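Local coordinates for protein 2-dehydropantoate 2-reductase (Porphyromonas gingivalis, PDB 2QYT) that probably catalyses the NADPH-dependent reduction of ketopantoate to pantoate, the second step in making pantoate from 3-methyl-2-oxobutanoate on the route to pantothenate, at residues A12-G17 and F89-Y94; G21-M26 and V140-R145; A47-I52 and V74-A79; L58-P63 and I152-D157. One frame throughout, in Å; residues are numbered along the deposited sequence.

Contact 1 (A12-G17 and F89-Y94); sequences AVFGLG and FCTKDY. With SO4 (sulfate ion), chain E; EDO (1,2-ethanediol), chain G; SO4 (sulfate ion), chain C.
The first strand of a Rossmann-type sheet ends here: Phe14 pairs in parallel with Phe89, just where the chain enters a glycine-rich turn. Cys90 N donates to Phe14 O at 2.8 Å, the backbone hydrogen bond that joins the two segments. Phe14 and Phe89 both carry CG anti to the backbone N (chi1 -173° and -174°), and their side chains run side by side in the same direction. The rings are near parallel, at 21°, but slid apart until they barely overlap, with Phe14 CD2 3.5 Å from Phe89 CE1. The Tyr94 side chain runs at about a right angle to that of Phe14, and the two rings meet rim to rim, Tyr94 CE2 lying 3.3 Å from Phe14 CZ. Thr91 CG2 adds a methyl 3.5 Å from Phe14 CE2, while its OG1 accepts from Asp93 N at 2.9 Å in an ST turn. Gly15, with no side chain, lets the backbones come close beside Cys90 O. Beyond it, Leu16 N binds O1 of the chain C sulfate at 2.7 Å, and Gly17 N binds ethanediol O1 at 2.9 Å. Both ligands probably come from the crystallisation liquor, yet amides offered this way before a helix are consistent with the GxGxxG dinucleotide-binding loop of Rossmann folds.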
loop_
_atom_site.group_PDB
_atom_site.type_symbol
_atom_site.label_atom_id
_atom_site.label_comp_id
_atom_site.label_asym_id
_atom_site.label_seq_id
_atom_site.Cartn_x
_atom_site.Cartn_y
_atom_site.Cartn_z
ATOM N N ALA A 12 11.300 5.132 -8.993
ATOM C CA ALA A 12 10.127 5.784 -9.551
ATOM C C ALA A 12 8.896 5.587 -8.662
ATOM O O ALA A 12 8.719 4.525 -8.045
ATOM C CB ALA A 12 9.868 5.264 -10.901
ATOM N N VAL A 13 8.044 6.609 -8.614
ATOM C CA VAL A 13 6.788 6.510 -7.909
ATOM C C VAL A 13 5.678 6.613 -8.928
ATOM O O VAL A 13 5.526 7.645 -9.548
ATOM C CB VAL A 13 6.642 7.572 -6.770
ATOM C CG1 VAL A 13 5.416 7.265 -5.916
ATOM C CG2 VAL A 13 7.838 7.513 -5.878
ATOM N N PHE A 14 4.888 5.540 -9.046
ATOM C CA PHE A 14 3.793 5.464 -9.992
ATOM C C PHE A 14 2.476 5.694 -9.243
ATOM O O PHE A 14 1.991 4.816 -8.540
ATOM C CB PHE A 14 3.804 4.075 -10.674
ATOM C CG PHE A 14 2.799 3.937 -11.805
ATOM C CD1 PHE A 14 3.005 4.583 -13.016
ATOM C CD2 PHE A 14 1.667 3.146 -11.656
ATOM C CE1 PHE A 14 2.124 4.456 -14.060
ATOM C CE2 PHE A 14 0.746 3.026 -12.691
ATOM C CZ PHE A 14 0.985 3.683 -13.908
ATOM N N GLY A 15 1.908 6.886 -9.410
ATOM C CA GLY A 15 0.674 7.308 -8.745
ATOM C C GLY A 15 1.138 8.219 -7.635
ATOM O O GLY A 15 1.897 7.788 -6.777
ATOM N N LEU A 16 0.779 9.492 -7.682
ATOM C CA LEU A 16 1.182 10.437 -6.627
ATOM C C LEU A 16 0.009 10.910 -5.753
ATOM O O LEU A 16 -0.170 12.105 -5.573
ATOM C CB LEU A 16 1.891 11.695 -7.181
ATOM C CG LEU A 16 3.379 11.883 -7.418
ATOM C CD1 LEU A 16 3.658 13.375 -7.620
ATOM C CD2 LEU A 16 4.383 11.272 -6.424
ATOM N N GLY A 17 -0.763 9.993 -5.192
ATOM C CA GLY A 17 -1.813 10.399 -4.265
ATOM C C GLY A 17 -1.161 10.464 -2.886
ATOM O O GLY A 17 0.079 10.672 -2.777
ATOM N N PHE A 89 4.596 1.285 -6.521
ATOM C CA PHE A 89 3.385 1.229 -7.325
ATOM C C PHE A 89 2.267 1.660 -6.378
ATOM O O PHE A 89 1.945 0.961 -5.442
ATOM C CB PHE A 89 3.195 -0.206 -7.872
ATOM C CG PHE A 89 2.043 -0.355 -8.839
ATOM C CD1 PHE A 89 2.224 -0.105 -10.201
ATOM C CD2 PHE A 89 0.774 -0.742 -8.380
ATOM C CE1 PHE A 89 1.169 -0.242 -11.109
ATOM C CE2 PHE A 89 -0.327 -0.876 -9.286
ATOM C CZ PHE A 89 -0.106 -0.639 -10.658
ATOM N N CYS A 90 1.703 2.836 -6.631
ATOM C CA CYS A 90 0.827 3.546 -5.705
ATOM C C CYS A 90 -0.430 4.080 -6.378
ATOM O O CYS A 90 -1.012 5.060 -5.930
ATOM C CB CYS A 90 1.602 4.698 -5.034
ATOM S SG CYS A 90 3.130 4.136 -4.191
ATOM N N THR A 91 -0.875 3.447 -7.448
ATOM C CA THR A 91 -2.113 3.924 -8.075
ATOM C C THR A 91 -3.269 2.986 -7.713
ATOM O O THR A 91 -3.090 1.783 -7.638
ATOM C CB THR A 91 -1.985 4.027 -9.622
ATOM O OG1 THR A 91 -3.258 4.416 -10.152
ATOM C CG2 THR A 91 -1.663 2.704 -10.211
ATOM N N LYS A 92 -4.448 3.519 -7.476
ATOM C CA LYS A 92 -5.627 2.644 -7.391
ATOM C C LYS A 92 -6.421 2.642 -8.693
ATOM O O LYS A 92 -7.488 2.011 -8.779
ATOM C CB LYS A 92 -6.525 2.991 -6.197
ATOM C CG LYS A 92 -7.082 4.427 -6.135
ATOM C CD LYS A 92 -8.299 4.554 -5.152
ATOM C CE LYS A 92 -7.886 4.664 -3.650
ATOM N NZ LYS A 92 -7.808 6.077 -3.048
ATOM N N ASP A 93 -5.883 3.338 -9.697
ATOM C CA ASP A 93 -6.659 3.727 -10.886
ATOM C C ASP A 93 -6.735 2.642 -11.970
ATOM O O ASP A 93 -7.751 2.539 -12.656
ATOM C CB ASP A 93 -6.207 5.099 -11.467
ATOM C CG ASP A 93 -6.574 6.295 -10.540
ATOM O OD1 ASP A 93 -5.860 7.335 -10.555
ATOM O OD2 ASP A 93 -7.574 6.191 -9.793
ATOM N N TYR A 94 -5.702 1.818 -12.129
ATOM C CA TYR A 94 -5.769 0.797 -13.205
ATOM C C TYR A 94 -6.089 -0.633 -12.715
ATOM O O TYR A 94 -5.655 -1.033 -11.624
ATOM C CB TYR A 94 -4.457 0.788 -14.019
ATOM C CG TYR A 94 -3.947 2.162 -14.420
ATOM C CD1 TYR A 94 -4.649 2.951 -15.349
ATOM C CD2 TYR A 94 -2.763 2.675 -13.878
ATOM C CE1 TYR A 94 -4.178 4.220 -15.744
ATOM C CE2 TYR A 94 -2.287 3.948 -14.245
ATOM C CZ TYR A 94 -2.993 4.711 -15.187
ATOM O OH TYR A 94 -2.529 5.956 -15.559
HETATM S S SO4 E . -3.532 7.821 -7.329
HETATM O O1 SO4 E . -3.771 9.250 -7.471
HETATM O O2 SO4 E . -4.338 7.274 -6.226
HETATM O O3 SO4 E . -3.839 7.204 -8.620
HETATM O O4 SO4 E . -2.131 7.565 -7.018
HETATM C C1 EDO G . -1.382 6.535 -3.262
HETATM O O1 EDO G . -0.603 7.297 -4.186
HETATM C C2 EDO G . -2.718 7.210 -2.949
HETATM O O2 EDO G . -3.017 6.943 -1.585
HETATM S S SO4 C . -1.762 11.179 -10.019
HETATM O O1 SO4 C . -0.569 11.213 -9.198
HETATM O O2 SO4 C . -2.892 11.259 -9.089
HETATM O O3 SO4 C . -1.822 12.313 -10.937
HETATM O O4 SO4 C . -1.766 9.885 -10.734
#

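Contact 2 (G21-M26 and V140-R145); sequences GYYGAM and VYISAR
Tyr23 OH, hydrogen-bonded to Glu159 of strand 158-164, comes to rest 4.0 Å from Ile142 CB. The two side chains reach toward each other tip to tip. Ile142 is fully extended, CG1 anti to the backbone N (chi1 -164°) and CD1 anti to CA (chi2 -173°), which brings its terminal methyl against both tyrosines of the helix. That CD1 sits 3.3 Å from Tyr22 CD2, a tight approach, and 4.0 Å from Tyr23 CE2. Val140 slides past Tyr23 in the opposite direction and brings CG1 to 3.7 Å from the same CE2. The tyrosines also pack on one another: Tyr22 CD2 stands 3.7 Å above the plane of the Tyr23 ring, over its centre. A face of the Tyr22 ring takes CG of Met26, a selenomethionine, 3.6 Å above the plane. The Tyr22 hydroxyl is hydrogen-bonded to Arg65. The segments cross almost perpendicularly, at 95°, their axes 9.8 Å apart at closest. Helix 18-33 thus lies across strand 137-148, while strand 158-164 supplies Phe161, edge-to-face with Tyr23, and strand 151-154 brings Leu154 against Tyr22.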
loop_
_atom_site.group_PDB
_atom_site.type_symbol
_atom_site.label_atom_id
_atom_site.label_comp_id
_atom_site.label_asym_id
_atom_site.label_seq_id
_atom_site.Cartn_x
_atom_site.Cartn_y
_atom_site.Cartn_z
ATOM N N GLY A 21 2.672 10.182 -3.070
ATOM C CA GLY A 21 3.133 11.553 -2.973
ATOM C C GLY A 21 3.933 11.790 -1.712
ATOM O O GLY A 21 5.027 12.431 -1.746
ATOM N N TYR A 22 3.435 11.284 -0.584
ATOM C CA TYR A 22 4.213 11.346 0.619
ATOM C C TYR A 22 5.553 10.594 0.553
ATOM O O TYR A 22 6.572 11.144 0.930
ATOM C CB TYR A 22 3.420 10.847 1.839
ATOM C CG TYR A 22 4.266 10.992 3.067
ATOM C CD1 TYR A 22 4.433 12.253 3.663
ATOM C CD2 TYR A 22 5.009 9.910 3.571
ATOM C CE1 TYR A 22 5.224 12.426 4.780
ATOM C CE2 TYR A 22 5.841 10.072 4.705
ATOM C CZ TYR A 22 5.919 11.345 5.309
ATOM O OH TYR A 22 6.700 11.567 6.426
ATOM N N TYR A 23 5.574 9.324 0.138
ATOM C CA TYR A 23 6.882 8.616 0.117
ATOM C C TYR A 23 7.767 9.115 -0.999
ATOM O O TYR A 23 8.972 9.246 -0.826
ATOM C CB TYR A 23 6.715 7.097 0.145
ATOM C CG TYR A 23 6.081 6.642 1.443
ATOM C CD1 TYR A 23 6.798 6.710 2.649
ATOM C CD2 TYR A 23 4.765 6.171 1.479
ATOM C CE1 TYR A 23 6.247 6.312 3.848
ATOM C CE2 TYR A 23 4.200 5.750 2.704
ATOM C CZ TYR A 23 4.931 5.818 3.864
ATOM O OH TYR A 23 4.372 5.377 5.036
ATOM N N GLY A 24 7.161 9.477 -2.125
ATOM C CA GLY A 24 7.927 10.143 -3.203
ATOM C C GLY A 24 8.545 11.475 -2.784
ATOM O O GLY A 24 9.692 11.789 -3.132
ATOM N N ALA A 25 7.797 12.268 -2.007
ATOM C CA ALA A 25 8.319 13.532 -1.496
ATOM C C ALA A 25 9.515 13.315 -0.556
ATOM O O ALA A 25 10.521 14.013 -0.653
ATOM C CB ALA A 25 7.199 14.326 -0.788
HETATM N N MSE A 26 9.409 12.379 0.383
HETATM C CA MSE A 26 10.500 12.126 1.321
HETATM C C MSE A 26 11.727 11.648 0.570
HETATM O O MSE A 26 12.860 12.092 0.866
HETATM C CB MSE A 26 10.091 11.101 2.368
HETATM C CG MSE A 26 8.921 11.567 3.274
HETATM SE SE MSE A 26 9.447 13.107 4.412
HETATM C CE MSE A 26 10.419 12.087 5.772
ATOM N N VAL A 140 1.549 -0.028 3.876
ATOM C CA VAL A 140 1.840 1.216 4.614
ATOM C C VAL A 140 0.725 1.492 5.607
ATOM O O VAL A 140 -0.400 1.053 5.408
ATOM C CB VAL A 140 2.100 2.411 3.649
ATOM C CG1 VAL A 140 3.298 2.129 2.751
ATOM C CG2 VAL A 140 0.877 2.748 2.786
ATOM N N TYR A 141 1.054 2.123 6.735
ATOM C CA TYR A 141 0.059 2.678 7.641
ATOM C C TYR A 141 0.329 4.173 7.676
ATOM O O TYR A 141 1.364 4.625 8.164
ATOM C CB TYR A 141 0.188 2.091 9.046
ATOM C CG TYR A 141 -0.223 0.655 9.163
ATOM C CD1 TYR A 141 -1.480 0.320 9.604
ATOM C CD2 TYR A 141 0.634 -0.368 8.786
ATOM C CE1 TYR A 141 -1.879 -1.032 9.738
ATOM C CE2 TYR A 141 0.243 -1.713 8.892
ATOM C CZ TYR A 141 -1.007 -2.038 9.362
ATOM O OH TYR A 141 -1.397 -3.364 9.452
ATOM N N ILE A 142 -0.589 4.935 7.105
ATOM C CA ILE A 142 -0.369 6.349 6.892
ATOM C C ILE A 142 -1.709 6.966 6.559
ATOM O O ILE A 142 -2.507 6.334 5.836
ATOM C CB ILE A 142 0.684 6.654 5.770
ATOM C CG1 ILE A 142 1.187 8.122 5.855
ATOM C CG2 ILE A 142 0.220 6.168 4.345
ATOM C CD1 ILE A 142 2.152 8.583 4.639
ATOM N N SER A 143 -1.964 8.158 7.106
ATOM C CA SER A 143 -3.212 8.876 6.897
ATOM C C SER A 143 -2.989 10.079 6.003
ATOM O O SER A 143 -2.899 11.213 6.465
ATOM C CB SER A 143 -3.741 9.348 8.244
ATOM O OG SER A 143 -4.025 8.212 9.042
ATOM N N ALA A 144 -2.919 9.831 4.709
ATOM C CA ALA A 144 -2.457 10.818 3.741
ATOM C C ALA A 144 -3.369 10.826 2.549
ATOM O O ALA A 144 -3.860 9.773 2.124
ATOM C CB ALA A 144 -1.066 10.492 3.321
ATOM N N ARG A 145 -3.588 12.018 2.007
ATOM C CA ARG A 145 -4.627 12.323 1.017
ATOM C C ARG A 145 -4.036 13.277 -0.020
ATOM O O ARG A 145 -3.420 14.250 0.403
ATOM C CB ARG A 145 -5.680 13.135 1.779
ATOM C CG ARG A 145 -7.108 12.785 1.576
ATOM C CD ARG A 145 -7.970 13.526 2.649
ATOM N NE ARG A 145 -7.909 14.996 2.575
ATOM C CZ ARG A 145 -7.661 15.816 3.597
ATOM N NH1 ARG A 145 -7.440 15.346 4.832
ATOM N NH2 ARG A 145 -7.646 17.122 3.376
#

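Contact 3 (A47-I52 and V74-A79)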
loop_
_atom_site.group_PDB
_atom_site.type_symbol
_atom_site.label_atom_id
_atom_site.label_comp_id
_atom_site.label_asym_id
_atom_site.label_seq_id
_atom_site.Cartn_x
_atom_site.Cartn_y
_atom_site.Cartn_z
ATOM N N ALA A 47 -4.058 17.837 -13.877
ATOM C CA ALA A 47 -3.907 19.014 -13.017
ATOM C C ALA A 47 -2.898 18.829 -11.931
ATOM O O ALA A 47 -2.175 19.760 -11.600
ATOM C CB ALA A 47 -5.268 19.439 -12.411
ATOM N N HIS A 48 -2.870 17.638 -11.351
ATOM C CA HIS A 48 -1.875 17.302 -10.350
ATOM C C HIS A 48 -0.466 17.469 -10.972
ATOM O O HIS A 48 0.333 18.275 -10.502
ATOM C CB HIS A 48 -2.117 15.886 -9.864
ATOM C CG HIS A 48 -1.376 15.524 -8.617
ATOM N ND1 HIS A 48 -1.192 16.409 -7.566
ATOM C CD2 HIS A 48 -0.815 14.355 -8.230
ATOM C CE1 HIS A 48 -0.543 15.795 -6.590
ATOM N NE2 HIS A 48 -0.264 14.561 -6.988
ATOM N N LEU A 49 -0.201 16.745 -12.051
ATOM C CA LEU A 49 1.023 16.943 -12.840
ATOM C C LEU A 49 1.287 18.412 -13.161
ATOM O O LEU A 49 2.405 18.907 -12.936
ATOM C CB LEU A 49 0.996 16.126 -14.147
ATOM C CG LEU A 49 2.097 16.446 -15.176
ATOM C CD1 LEU A 49 3.470 16.044 -14.577
ATOM C CD2 LEU A 49 1.863 15.706 -16.491
ATOM N N GLU A 50 0.288 19.126 -13.685
ATOM C CA GLU A 50 0.522 20.537 -14.049
ATOM C C GLU A 50 0.861 21.468 -12.863
ATOM O O GLU A 50 1.724 22.356 -13.002
ATOM C CB GLU A 50 -0.596 21.106 -14.945
ATOM C CG GLU A 50 -0.522 20.525 -16.412
ATOM C CD GLU A 50 0.928 20.590 -17.077
ATOM O OE1 GLU A 50 1.506 21.726 -17.124
ATOM O OE2 GLU A 50 1.482 19.518 -17.540
ATOM N N ALA A 51 0.199 21.266 -11.714
ATOM C CA ALA A 51 0.448 22.080 -10.529
ATOM C C ALA A 51 1.847 21.809 -9.950
ATOM O O ALA A 51 2.508 22.721 -9.450
ATOM C CB ALA A 51 -0.594 21.805 -9.468
ATOM N N ILE A 52 2.264 20.551 -9.970
ATOM C CA ILE A 52 3.618 20.140 -9.555
ATOM C C ILE A 52 4.642 20.845 -10.440
ATOM O O ILE A 52 5.550 21.458 -9.900
ATOM C CB ILE A 52 3.783 18.630 -9.626
ATOM C CG1 ILE A 52 2.854 17.986 -8.580
ATOM C CG2 ILE A 52 5.227 18.192 -9.389
ATOM C CD1 ILE A 52 2.853 16.505 -8.620
ATOM N N VAL A 74 9.477 14.537 -13.145
ATOM C CA VAL A 74 8.049 14.303 -12.958
ATOM C C VAL A 74 7.388 14.403 -14.329
ATOM O O VAL A 74 7.679 15.307 -15.114
ATOM C CB VAL A 74 7.364 15.272 -11.925
ATOM C CG1 VAL A 74 7.433 16.749 -12.451
ATOM C CG2 VAL A 74 5.874 14.877 -11.719
ATOM N N THR A 75 6.498 13.448 -14.607
ATOM C CA THR A 75 5.939 13.311 -15.949
ATOM C C THR A 75 4.688 12.431 -15.895
ATOM O O THR A 75 4.469 11.792 -14.880
ATOM C CB THR A 75 7.012 12.778 -16.984
ATOM O OG1 THR A 75 6.398 12.668 -18.244
ATOM C CG2 THR A 75 7.600 11.388 -16.622
ATOM N N ASP A 76 3.851 12.444 -16.950
ATOM C CA ASP A 76 2.763 11.451 -17.088
ATOM C C ASP A 76 3.184 10.270 -17.949
ATOM O O ASP A 76 2.380 9.405 -18.218
ATOM C CB ASP A 76 1.434 12.068 -17.615
ATOM C CG ASP A 76 1.609 12.847 -18.878
ATOM O OD1 ASP A 76 2.721 12.845 -19.444
ATOM O OD2 ASP A 76 0.620 13.471 -19.324
ATOM N N ASN A 77 4.441 10.257 -18.386
ATOM C CA ASN A 77 4.924 9.232 -19.335
ATOM C C ASN A 77 6.099 8.374 -18.827
ATOM O O ASN A 77 7.241 8.816 -18.873
ATOM C CB ASN A 77 5.303 9.888 -20.643
ATOM C CG ASN A 77 5.434 8.890 -21.812
ATOM O OD1 ASN A 77 5.610 7.660 -21.644
ATOM N ND2 ASN A 77 5.366 9.436 -23.013
ATOM N N PRO A 78 5.835 7.146 -18.329
ATOM C CA PRO A 78 6.959 6.299 -17.858
ATOM C C PRO A 78 8.116 6.035 -18.800
ATOM O O PRO A 78 9.204 5.712 -18.348
ATOM C CB PRO A 78 6.279 4.998 -17.474
ATOM C CG PRO A 78 4.907 5.464 -17.013
ATOM C CD PRO A 78 4.529 6.539 -18.016
ATOM N N ALA A 79 7.889 6.124 -20.101
ATOM C CA ALA A 79 8.962 5.877 -21.047
ATOM C C ALA A 79 10.002 7.018 -21.005
ATOM O O ALA A 79 11.169 6.837 -21.431
ATOM C CB ALA A 79 8.377 5.711 -22.456
#
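Leu49 has its CG anti to the backbone N (chi1 169°), which puts CG on the side of strand 73-75, and Val74 answers with a first torsion of 64° that puts CG1 between backbone N and carbonyl carbon and leaves CG2 anti to the N. Val74 CG2 faces Leu49 CD1 at 3.9 Å and also reaches Ile52 CG2, one helical turn on, which Val74 CG1 meets at 4.0 Å. Leu49 CD1 also rests 3.9 Å from Thr75 CA, against the strand backbone itself. Its other methyl, CD2, meets Asp76, which crosses the leucine at about a right angle and has CG 3.7 Å away. Past the strand, the chain folds on its own polar groups: Thr75 OG1, also bonded to Glu80, accepts from Asn77 N at 3.1 Å in an ST turn, and Asn77, at the N-cap of a short, weakly bonded helix, accepts from Ala79 N through OD1 at 3.2 Å. The carboxylates of Glu50 and Asp76 stay apart, OE2 to OD2 6.4 Å. Between the two segments the contact is mainly aliphatic, with Leu49 CD2 also resting on the Asp76 carboxylate; Arg53 of the same helix adds a weak hydrogen bond to Val74 O.

Contact 4 (L58-P63 and I152-D157). With EDO (1,2-ethanediol), chain J.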
loop_
_atom_site.group_PDB
_atom_site.type_symbol
_atom_site.label_atom_id
_atom_site.label_comp_id
_atom_site.label_asym_id
_atom_site.label_seq_id
_atom_site.Cartn_x
_atom_site.Cartn_y
_atom_site.Cartn_z
ATOM N N LEU A 58 6.275 18.950 -5.376
ATOM C CA LEU A 58 5.072 18.508 -4.691
ATOM C C LEU A 58 5.100 19.038 -3.265
ATOM O O LEU A 58 6.087 18.848 -2.536
ATOM C CB LEU A 58 4.997 16.957 -4.651
ATOM C CG LEU A 58 3.844 16.300 -3.877
ATOM C CD1 LEU A 58 2.473 16.680 -4.430
ATOM C CD2 LEU A 58 4.027 14.777 -3.906
ATOM N N ARG A 59 4.006 19.683 -2.878
ATOM C CA ARG A 59 3.825 20.197 -1.521
ATOM C C ARG A 59 3.189 19.184 -0.548
ATOM O O ARG A 59 2.208 18.513 -0.891
ATOM C CB ARG A 59 3.016 21.501 -1.535
ATOM C CG ARG A 59 2.972 22.161 -0.155
ATOM C CD ARG A 59 2.241 23.480 -0.229
ATOM N NE ARG A 59 2.095 24.152 1.080
ATOM C CZ ARG A 59 1.372 25.251 1.276
ATOM N NH1 ARG A 59 0.726 25.817 0.244
ATOM N NH2 ARG A 59 1.302 25.785 2.503
ATOM N N VAL A 60 3.746 19.100 0.672
ATOM C CA VAL A 60 3.235 18.205 1.700
ATOM C C VAL A 60 3.038 18.998 3.006
ATOM O O VAL A 60 3.959 19.699 3.467
ATOM C CB VAL A 60 4.176 16.995 1.944
ATOM C CG1 VAL A 60 3.567 16.071 2.994
ATOM C CG2 VAL A 60 4.398 16.224 0.671
ATOM N N VAL A 61 1.815 18.944 3.527
ATOM C CA VAL A 61 1.458 19.568 4.802
ATOM C C VAL A 61 1.019 18.506 5.806
ATOM O O VAL A 61 0.271 17.589 5.497
ATOM C CB VAL A 61 0.422 20.767 4.676
ATOM C CG1 VAL A 61 0.897 21.827 3.687
ATOM C CG2 VAL A 61 -1.007 20.282 4.271
ATOM N N THR A 62 1.475 18.653 7.051
ATOM C CA THR A 62 1.145 17.701 8.089
ATOM C C THR A 62 0.868 18.577 9.307
ATOM O O THR A 62 0.954 19.815 9.211
ATOM C CB THR A 62 2.315 16.661 8.336
ATOM O OG1 THR A 62 3.295 17.250 9.172
ATOM C CG2 THR A 62 3.041 16.210 7.020
ATOM N N PRO A 63 0.509 17.975 10.441
ATOM C CA PRO A 63 0.376 18.860 11.584
ATOM C C PRO A 63 1.623 19.728 11.912
ATOM O O PRO A 63 1.474 20.880 12.395
ATOM C CB PRO A 63 0.011 17.911 12.759
ATOM C CG PRO A 63 -0.587 16.699 12.144
ATOM C CD PRO A 63 0.167 16.573 10.753
ATOM N N ILE A 152 -0.293 17.236 -0.992
ATOM C CA ILE A 152 -0.602 16.120 -0.114
ATOM C C ILE A 152 -0.799 16.660 1.305
ATOM O O ILE A 152 -0.001 17.493 1.807
ATOM C CB ILE A 152 0.555 15.052 -0.073
ATOM C CG1 ILE A 152 0.993 14.649 -1.506
ATOM C CG2 ILE A 152 0.143 13.822 0.671
ATOM C CD1 ILE A 152 -0.205 14.238 -2.437
ATOM N N THR A 153 -1.846 16.168 1.955
ATOM C CA THR A 153 -2.085 16.472 3.346
ATOM C C THR A 153 -2.049 15.170 4.157
ATOM O O THR A 153 -2.693 14.178 3.774
ATOM C CB THR A 153 -3.484 17.098 3.521
ATOM O OG1 THR A 153 -3.522 18.289 2.712
ATOM C CG2 THR A 153 -3.790 17.425 4.999
ATOM N N LEU A 154 -1.270 15.178 5.230
ATOM C CA LEU A 154 -1.332 14.149 6.251
ATOM C C LEU A 154 -2.090 14.638 7.429
ATOM O O LEU A 154 -1.848 15.735 7.967
ATOM C CB LEU A 154 0.047 13.718 6.739
ATOM C CG LEU A 154 0.870 12.741 5.911
ATOM C CD1 LEU A 154 1.171 13.339 4.565
ATOM C CD2 LEU A 154 2.175 12.403 6.691
ATOM N N GLU A 155 -2.995 13.807 7.905
ATOM C CA GLU A 155 -3.739 14.271 9.021
ATOM C C GLU A 155 -3.004 13.912 10.304
ATOM O O GLU A 155 -3.355 14.374 11.369
ATOM C CB GLU A 155 -5.180 13.768 8.954
ATOM C CG GLU A 155 -5.328 12.322 9.050
ATOM C CD GLU A 155 -6.799 11.928 9.079
ATOM O OE1 GLU A 155 -7.494 12.154 8.045
ATOM O OE2 GLU A 155 -7.223 11.397 10.127
ATOM N N ALA A 156 -1.963 13.092 10.184
ATOM C CA ALA A 156 -1.106 12.806 11.336
ATOM C C ALA A 156 0.291 12.591 10.783
ATOM O O ALA A 156 0.436 12.102 9.675
ATOM C CB ALA A 156 -1.580 11.594 12.102
ATOM N N ASP A 157 1.308 12.948 11.554
ATOM C CA ASP A 157 2.685 12.712 11.136
ATOM C C ASP A 157 3.134 11.244 11.040
ATOM O O ASP A 157 3.942 10.911 10.163
ATOM C CB ASP A 157 3.643 13.470 12.042
ATOM C CG ASP A 157 3.851 14.856 11.595
ATOM O OD1 ASP A 157 4.374 15.069 10.475
ATOM O OD2 ASP A 157 3.459 15.741 12.350
HETATM C C1 EDO J . 7.005 10.030 10.875
HETATM O O1 EDO J . 6.653 10.849 9.772
HETATM C C2 EDO J . 7.532 8.695 10.405
HETATM O O2 EDO J . 6.560 7.747 10.862
#
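Val60 and Ile152 lie side by side on one face of the sheet, pointing the same way, with Val60 CG2 4.1 Å from Ile152 CB. Thr62 and Leu154 repeat that posture further on. At the near end Leu58 crosses Ile152 at a slant, bringing CD1 to 3.9 Å from Ile152 CG1. On the other face Val61 CG2 sits 3.6 Å from Thr153 OG1, whose hydroxyl is bonded to Ser147. Parallel backbone ladders set this register: Ile152 N donates to Arg59 O at 2.8 Å, Ile152 O takes Val61 N, and Leu154 N returns to Val61 O at 2.9 Å. Where the second chain turns its corner, Asp157 meets Thr62 at about a right angle. Thr62 OG1 gives its proton to Asp157 OD1 at 2.8 Å, on the syn side but 32° out of the carboxylate plane, and accepts from the amides of Ser64 and Arg65. Pro63 slides past Asp157 the opposite way, CD 3.8 Å from its OD2. Since the carboxylate also has a salt bridge to Arg65 and a hydrogen bond to Ser64, it is likely to stay ionised, tying the corner of the chain at 155-157 to the turn after Pro63.

In the fold
All four contacts fall in the part of the chain that is probably NADP-binding. Contacts 1 and 3 both reach the parallel sheet, their centres 12 Å apart; contact 3 is nested in the chain loop that contact 1 closes, and His48 of its helix bonds to Leu16 O. Contacts 2 and 4, about 8 Å between centres, share the mixed sheet, where strands 137-148 and 151-154 are neighbours. Helix 18-33 joins the two systems: it follows strand 9-14 of contact 1 and lies against the mixed sheet in contact 2. Contact 4, its centre about 18 Å from that of contact 1, still touches it through Ile152, so the probable dinucleotide-binding loop is packed against the second sheet.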